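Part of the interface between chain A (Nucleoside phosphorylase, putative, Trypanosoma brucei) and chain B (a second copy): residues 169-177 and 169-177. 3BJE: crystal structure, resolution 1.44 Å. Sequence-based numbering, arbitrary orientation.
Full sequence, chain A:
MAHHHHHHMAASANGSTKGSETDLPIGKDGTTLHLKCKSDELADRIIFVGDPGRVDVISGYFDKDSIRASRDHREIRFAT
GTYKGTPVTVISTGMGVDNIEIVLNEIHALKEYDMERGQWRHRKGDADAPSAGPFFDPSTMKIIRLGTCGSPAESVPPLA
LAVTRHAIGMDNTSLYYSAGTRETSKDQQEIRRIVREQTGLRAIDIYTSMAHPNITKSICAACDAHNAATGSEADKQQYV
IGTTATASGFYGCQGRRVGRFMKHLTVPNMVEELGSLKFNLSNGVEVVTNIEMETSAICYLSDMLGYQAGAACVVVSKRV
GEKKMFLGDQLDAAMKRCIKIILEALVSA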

# COMPACT_ATOMS: atom_id res chain seq x y z
N GLY A 169 -1.83 8.10 12.68
CA GLY A 169 -1.65 7.97 11.24
C GLY A 169 -0.46 8.78 10.80
O GLY A 169 -0.55 9.99 10.70
N MET A 170 0.65 8.11 10.56
CA MET A 170 1.82 8.75 9.93
C MET A 170 1.71 8.71 8.40
O MET A 170 2.45 9.39 7.70
N ASP A 171 0.83 7.85 7.91
CA ASP A 171 0.43 7.80 6.52
C ASP A 171 -0.45 9.02 6.23
O ASP A 171 -0.73 9.83 7.13
N ASN A 172 -0.94 9.14 4.98
CA ASN A 172 -1.86 10.23 4.62
C ASN A 172 -3.18 9.79 4.01
O ASN A 172 -3.95 10.60 3.53
N THR A 173 -3.48 8.50 4.09
CA THR A 173 -4.63 7.99 3.35
C THR A 173 -5.91 8.66 3.84
O THR A 173 -6.74 9.13 3.04
N SER A 174 -6.08 8.74 5.16
CA SER A 174 -7.27 9.37 5.72
C SER A 174 -7.31 10.88 5.54
O SER A 174 -8.36 11.49 5.73
N LEU A 175 -6.21 11.52 5.15
CA LEU A 175 -6.28 12.94 4.83
C LEU A 175 -7.21 13.25 3.65
O LEU A 175 -7.64 14.38 3.51
N TYR A 176 -7.54 12.24 2.84
CA TYR A 176 -8.45 12.35 1.71
C TYR A 176 -9.90 12.16 2.17
O TYR A 176 -10.81 12.34 1.38
N TYR A 177 -10.09 11.88 3.47
CA TYR A 177 -11.39 11.73 4.10
C TYR A 177 -11.54 12.72 5.26
O TYR A 177 -12.09 12.41 6.32
N GLY B 169 3.11 13.30 -6.38
CA GLY B 169 2.88 12.42 -5.23
C GLY B 169 1.75 13.03 -4.40
O GLY B 169 1.97 14.02 -3.68
N MET B 170 0.55 12.48 -4.56
CA MET B 170 -0.56 12.79 -3.66
C MET B 170 -0.50 11.93 -2.38
O MET B 170 -1.19 12.25 -1.41
N ASP B 171 0.27 10.84 -2.44
CA ASP B 171 0.65 10.03 -1.28
C ASP B 171 1.63 10.80 -0.42
O ASP B 171 1.99 11.93 -0.77
N ASN B 172 2.09 10.19 0.68
CA ASN B 172 3.11 10.83 1.49
C ASN B 172 4.34 9.98 1.76
O ASN B 172 5.18 10.36 2.57
N THR B 173 4.52 8.86 1.05
CA THR B 173 5.60 7.94 1.35
C THR B 173 6.94 8.63 1.24
O THR B 173 7.81 8.48 2.13
N SER B 174 7.11 9.44 0.20
CA SER B 174 8.41 10.09 0.00
C SER B 174 8.62 11.27 0.94
O SER B 174 9.73 11.83 1.01
N LEU B 175 7.59 11.68 1.69
CA LEU B 175 7.82 12.72 2.70
C LEU B 175 8.76 12.25 3.77
O LEU B 175 9.32 13.08 4.49
N TYR B 176 8.89 10.93 3.91
CA TYR B 176 9.82 10.32 4.88
C TYR B 176 11.27 10.30 4.38
O TYR B 176 12.19 9.90 5.11
N TYR B 177 11.46 10.73 3.13
CA TYR B 177 12.74 10.79 2.45
C TYR B 177 13.01 12.24 2.02
O TYR B 177 13.54 12.49 0.92

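The most unusual feature of this contact is that one backbone carbonyl on each chain takes two side-chain hydrogen bonds from the other copy. Met170(A) O accepts from Asn172(B) ND2 at 2.9 Å and from Tyr176(B) OH at 2.6 Å. The arrangement is repeated the other way round. Asn172(A) ND2 donates to Met170(B) O at 2.9 Å, and Tyr176(A) OH donates to Met170(B) O at 2.6 Å. These four bonds are all the hydrogen bonds between the two stretches.

The two asparagines lie at the middle of the contact, where the backbones come nearest: Asn172(A) CA and Asn172(B) CA are 5.9 Å apart. Both side chains point toward the other stretch, with chi1 in the p well at 87° in chain A and 86° in chain B. They pack against each other as well, with Asn172(A) CG 3.8 Å from Asn172(B) CB. Each amide nitrogen reaches past its counterpart to the methionine carbonyl, and the N-H...O angles of 160° and 161° are close to straight. On the way it passes the backbone of Asp171(A) or Asp171(B): Asn172(B) ND2 is 3.4 Å from Asp171(A) C. The OD1 atoms are hydrogen-bonded elsewhere in the structure, so each amide has a partner at its oxygen as well as at its nitrogen.

Tyr176(A) and Tyr176(B) also point toward the other copy, with chi1 in the m well in both chains. The carbonyl each binds lies at the ring edge, near the ring plane, as suits a phenol hydroxyl donating a hydrogen bond. The ring carbon that carries the hydroxyl adds an apolar contact: Tyr176(A) CZ is 4.2 Å from Met170(B) CB, and the reciprocal pair, Tyr176(B) CZ and Met170(A) CB, has the same separation.

Met170(A) and Met170(B) are both m, t, m. The CA-to-CB bond points sideways and the end of the side chain leads away, so the sulfur takes no part here. The main contributions of each are the carbonyl and CB.

Asp171(A) and Asp171(B) point away, with chi1 p, and each accepts a hydrogen bond from its own chain. Thr173(A) N donates to Asp171(A) OD2 at 3.1 Å, and chain B repeats this bond. It ties the loop to the start of the 3-10 segment, 173-176, which carries Tyr176(A) or Tyr176(B). Leu175(A) and Leu175(B) point toward the other stretch but stay out of contact. The side chains of Thr173(A), Ser174(A) and Tyr177(A), and of Thr173(B), Ser174(B) and Tyr177(B), do not reach it either. The two stretches bury 311 Å² in total, and every residue in them is buried in the assembly.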

# COMPACT_ATOMS: atom_id res chain seq x y z
CB MET A 170 3.10 8.08 10.39
CG MET A 170 3.22 7.98 11.91
SD MET A 170 4.80 7.34 12.50
CE MET A 170 4.75 5.68 11.81
CB ASP A 171 -0.38 6.54 6.31
CG ASP A 171 -1.64 6.53 7.15
OD1 ASP A 171 -1.57 6.42 8.40
OD2 ASP A 171 -2.74 6.71 6.54
CB ASN A 172 -1.19 11.31 3.75
CG ASN A 172 -1.23 11.02 2.26
OD1 ASN A 172 -1.44 9.89 1.84
ND2 ASN A 172 -0.98 12.07 1.44
CB THR A 173 -4.67 6.46 3.45
OG1 THR A 173 -3.60 5.94 2.65
CG2 THR A 173 -6.03 5.89 2.95
CB SER A 174 -7.45 9.00 7.20
OG SER A 174 -7.46 7.57 7.35
CB LEU A 175 -4.89 13.55 4.56
CG LEU A 175 -3.87 13.60 5.69
CD1 LEU A 175 -2.72 14.54 5.28
CD2 LEU A 175 -4.45 14.04 7.02
CB TYR A 176 -8.03 11.36 0.61
CG TYR A 176 -6.78 11.89 -0.01
CD1 TYR A 176 -6.84 12.86 -0.99
CD2 TYR A 176 -5.54 11.53 0.45
CE1 TYR A 176 -5.69 13.44 -1.51
CE2 TYR A 176 -4.38 12.10 -0.06
CZ TYR A 176 -4.47 13.05 -1.06
OH TYR A 176 -3.33 13.65 -1.55
CB TYR A 177 -11.56 10.31 4.60
CG TYR A 177 -11.60 9.27 3.50
CD1 TYR A 177 -12.79 8.68 3.12
CD2 TYR A 177 -10.44 8.88 2.83
CE1 TYR A 177 -12.84 7.75 2.11
CE2 TYR A 177 -10.47 7.95 1.80
CZ TYR A 177 -11.68 7.37 1.45
OH TYR A 177 -11.76 6.41 0.46
CB MET B 170 -1.91 12.64 -4.33
CG MET B 170 -2.00 13.31 -5.68
SD MET B 170 -3.63 13.30 -6.45
CE MET B 170 -3.79 11.50 -6.72
CB ASP B 171 1.32 8.76 -1.77
CG ASP B 171 2.59 9.06 -2.52
OD1 ASP B 171 2.49 9.61 -3.64
OD2 ASP B 171 3.68 8.84 -1.94
CB ASN B 172 2.53 11.34 2.85
CG ASN B 172 2.51 10.28 3.93
OD1 ASN B 172 2.58 9.08 3.67
ND2 ASN B 172 2.34 10.74 5.19
CB THR B 173 5.48 6.69 0.46
OG1 THR B 173 4.31 5.98 0.87
CG2 THR B 173 6.74 5.80 0.59
CB SER B 174 8.61 10.51 -1.46
OG SER B 174 8.46 9.42 -2.37
CB LEU B 175 6.52 13.22 3.34
CG LEU B 175 5.54 13.99 2.46
CD1 LEU B 175 4.48 14.68 3.31
CD2 LEU B 175 6.22 15.02 1.54
CB TYR B 176 9.28 8.95 5.33
CG TYR B 176 8.08 9.18 6.19
CD1 TYR B 176 8.22 9.49 7.53
CD2 TYR B 176 6.80 9.25 5.64
CE1 TYR B 176 7.14 9.78 8.32
CE2 TYR B 176 5.70 9.56 6.44
CZ TYR B 176 5.88 9.83 7.77
OH TYR B 176 4.81 10.17 8.57
CB TYR B 177 12.75 9.85 1.25
CG TYR B 177 12.64 8.40 1.62
CD1 TYR B 177 13.76 7.57 1.61
CD2 TYR B 177 11.41 7.83 2.00
CE1 TYR B 177 13.68 6.22 1.96
CE2 TYR B 177 11.33 6.48 2.36
CZ TYR B 177 12.47 5.68 2.34
OH TYR B 177 12.45 4.32 2.65